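Local structure of conserved protein (Methanothermobacter thermautotrophicus, 1I36) at residues K167-L172 / I206-S211. The protein is of unknown function but binds NADP and structurally resembles 3-hydroxyacid dehydrogenases, consistent with a role as an NADP-dependent oxidoreductase. The protein carries 1 engineered substitution. Sequence-based numbering, arbitrary orientation.
Sequences KGVSAL and ISRLKS
Arg208 reaches from helix 202-214 across Ser170 to Val169 on helix 154-182, and its atoms can be followed in order. Its CB points at the other helix but stays 4.3 Å from Ser170 OG. CG is tight against the hydroxyl, at 3.1 Å from Ser170 OG. CD follows over the serine backbone, 3.8 Å from Ser170 CA. The first torsion, at 137°, is not staggered, and the bend at chi3 (-74°) turns the guanidinium toward Val169. NE lies 3.4 Å from Ser170 OG, which sits at the guanidinium edge near its plane; that hydroxyl is hydrogen-bonded to Thr166 O in its own helix. Val169 CG1 comes over one face of the guanidinium, nearer its rim than its middle, and is 3.8 Å from Arg208 NE. At the tip, Arg208 NH2 makes a long, weak ion pair with Glu197 of the second subunit. With an alanine in place of Arg208, a gap is likely to open beside Ser170 and Val169 CG1, and Glu197 of the second subunit would probably lose this distant countercharge. The closest CA pair, Ser170 and Leu209, is 6.2 Å apart, evidence of close helix-to-helix packing in the helical C-terminal domain, consistent with the family of 6-phosphogluconate dehydrogenase-like C-terminal domains and remote from the NADP site.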
ATOM      1  N   LYS A 167       7.783   2.323  -1.749  1.00 21.77           N
ATOM      2  CA  LYS A 167       7.955   2.514  -3.193  1.00 22.70           C
ATOM      3  C   LYS A 167       6.962   1.633  -3.968  1.00 23.27           C
ATOM      4  O   LYS A 167       6.482   2.025  -5.038  1.00 24.51           O
ATOM      5  CB  LYS A 167       9.375   2.214  -3.636  1.00 23.95           C
ATOM      6  CG  LYS A 167      10.396   3.262  -3.214  1.00 27.15           C
ATOM      7  CD  LYS A 167      11.809   2.720  -3.492  1.00 31.05           C
ATOM      8  CE  LYS A 167      12.875   3.803  -3.298  1.00 30.60           C
ATOM      9  NZ  LYS A 167      12.722   4.581  -2.049  1.00 33.37           N
ATOM     10  N   GLY A 168       6.679   0.443  -3.447  1.00 19.71           N
ATOM     11  CA  GLY A 168       5.726  -0.449  -4.090  1.00 22.30           C
ATOM     12  C   GLY A 168       4.318   0.169  -4.112  1.00 21.48           C
ATOM     13  O   GLY A 168       3.637   0.070  -5.115  1.00 22.49           O
ATOM     14  N   VAL A 169       3.891   0.760  -2.995  1.00 19.69           N
ATOM     15  CA  VAL A 169       2.583   1.420  -2.869  1.00 18.95           C
ATOM     16  C   VAL A 169       2.480   2.590  -3.862  1.00 20.49           C
ATOM     17  O   VAL A 169       1.413   2.824  -4.454  1.00 17.25           O
ATOM     18  CB  VAL A 169       2.369   1.931  -1.418  1.00 22.00           C
ATOM     19  CG1 VAL A 169       1.143   2.851  -1.325  1.00 24.46           C
ATOM     20  CG2 VAL A 169       2.212   0.736  -0.477  1.00 19.14           C
ATOM     21  N   SER A 170       3.568   3.347  -4.021  1.00 18.96           N
ATOM     22  CA  SER A 170       3.599   4.467  -4.983  1.00 20.92           C
ATOM     23  C   SER A 170       3.353   3.961  -6.396  1.00 21.33           C
ATOM     24  O   SER A 170       2.641   4.602  -7.189  1.00 21.96           O
ATOM     25  CB  SER A 170       4.964   5.177  -4.967  1.00 25.57           C
ATOM     26  OG  SER A 170       5.074   5.932  -3.777  1.00 33.40           O
ATOM     27  N   ALA A 171       3.967   2.834  -6.739  1.00 19.26           N
ATOM     28  CA  ALA A 171       3.778   2.265  -8.065  1.00 21.16           C
ATOM     29  C   ALA A 171       2.341   1.738  -8.251  1.00 21.45           C
ATOM     30  O   ALA A 171       1.773   1.845  -9.346  1.00 19.99           O
ATOM     31  CB  ALA A 171       4.764   1.145  -8.297  1.00 23.73           C
ATOM     32  N   LEU A 172       1.815   1.087  -7.214  1.00 19.44           N
ATOM     33  CA  LEU A 172       0.460   0.525  -7.256  1.00 20.05           C
ATOM     34  C   LEU A 172      -0.548   1.667  -7.388  1.00 21.32           C
ATOM     35  O   LEU A 172      -1.503   1.592  -8.182  1.00 19.91           O
ATOM     36  CB  LEU A 172       0.159  -0.283  -5.988  1.00 18.17           C
ATOM     37  CG  LEU A 172       0.909  -1.604  -5.801  1.00 21.93           C
ATOM     38  CD1 LEU A 172       0.780  -2.084  -4.344  1.00 24.48           C
ATOM     39  CD2 LEU A 172       0.375  -2.699  -6.765  1.00 20.96           C
ATOM     40  N   ILE A 206      -1.627  12.001  -3.125  1.00 53.48           N
ATOM     41  CA  ILE A 206      -1.314  12.931  -4.202  1.00 53.99           C
ATOM     42  C   ILE A 206       0.141  13.423  -4.110  1.00 53.81           C
ATOM     43  O   ILE A 206       0.798  13.625  -5.132  1.00 52.62           O
ATOM     44  CB  ILE A 206      -2.292  14.132  -4.215  1.00 56.10           C
ATOM     45  CG1 ILE A 206      -1.928  15.105  -5.339  1.00 58.16           C
ATOM     46  CG2 ILE A 206      -2.281  14.859  -2.874  1.00 57.96           C
ATOM     47  CD1 ILE A 206      -2.728  16.402  -5.332  1.00 59.77           C
ATOM     48  N   SER A 207       0.648  13.569  -2.887  1.00 53.88           N
ATOM     49  CA  SER A 207       2.020  14.030  -2.673  1.00 54.73           C
ATOM     50  C   SER A 207       3.030  12.927  -2.977  1.00 53.92           C
ATOM     51  O   SER A 207       4.084  13.188  -3.567  1.00 53.22           O
ATOM     52  CB  SER A 207       2.211  14.552  -1.247  1.00 56.30           C
ATOM     53  OG  SER A 207       2.022  13.530  -0.288  1.00 58.77           O
ATOM     54  N   ARG A 208       2.701  11.701  -2.569  1.00 52.87           N
ATOM     55  CA  ARG A 208       3.547  10.534  -2.812  1.00 53.43           C
ATOM     56  C   ARG A 208       3.683  10.321  -4.323  1.00 51.84           C
ATOM     57  O   ARG A 208       4.756   9.998  -4.827  1.00 52.47           O
ATOM     58  CB  ARG A 208       2.925   9.291  -2.144  1.00 56.58           C
ATOM     59  CG  ARG A 208       2.941   8.001  -3.001  1.00 59.61           C
ATOM     60  CD  ARG A 208       2.168   6.840  -2.363  1.00 60.37           C
ATOM     61  NE  ARG A 208       2.870   6.221  -1.237  1.00 63.39           N
ATOM     62  CZ  ARG A 208       2.448   6.261   0.027  1.00 64.93           C
ATOM     63  NH1 ARG A 208       1.323   6.903   0.328  1.00 64.83           N
ATOM     64  NH2 ARG A 208       3.135   5.642   0.987  1.00 63.59           N
ATOM     65  N   LEU A 209       2.578  10.527  -5.031  1.00 50.04           N
ATOM     66  CA  LEU A 209       2.506  10.369  -6.475  1.00 47.63           C
ATOM     67  C   LEU A 209       3.388  11.390  -7.180  1.00 47.12           C
ATOM     68  O   LEU A 209       4.130  11.055  -8.104  1.00 45.47           O
ATOM     69  CB  LEU A 209       1.064  10.552  -6.916  1.00 47.82           C
ATOM     70  CG  LEU A 209       0.629  10.182  -8.330  1.00 48.57           C
ATOM     71  CD1 LEU A 209       0.426   8.677  -8.446  1.00 45.08           C
ATOM     72  CD2 LEU A 209      -0.680  10.905  -8.611  1.00 49.12           C
ATOM     73  N   LYS A 210       3.273  12.645  -6.754  1.00 46.55           N
ATOM     74  CA  LYS A 210       4.061  13.730  -7.324  1.00 45.92           C
ATOM     75  C   LYS A 210       5.561  13.512  -7.123  1.00 44.21           C
ATOM     76  O   LYS A 210       6.328  13.609  -8.070  1.00 42.76           O
ATOM     77  CB  LYS A 210       3.643  15.062  -6.704  1.00 48.93           C
ATOM     78  CG  LYS A 210       2.411  15.697  -7.335  1.00 52.19           C
ATOM     79  CD  LYS A 210       2.688  16.126  -8.777  1.00 55.19           C
ATOM     80  CE  LYS A 210       3.711  17.269  -8.861  1.00 55.31           C
ATOM     81  NZ  LYS A 210       3.210  18.527  -8.245  1.00 56.12           N
ATOM     82  N   SER A 211       5.970  13.194  -5.899  1.00 44.78           N
ATOM     83  CA  SER A 211       7.377  12.963  -5.594  1.00 46.81           C
ATOM     84  C   SER A 211       7.946  11.798  -6.400  1.00 47.55           C
ATOM     85  O   SER A 211       9.076  11.872  -6.896  1.00 46.61           O
ATOM     86  CB  SER A 211       7.559  12.679  -4.108  1.00 49.40           C
ATOM     87  OG  SER A 211       6.839  13.614  -3.324  1.00 52.13           O
TER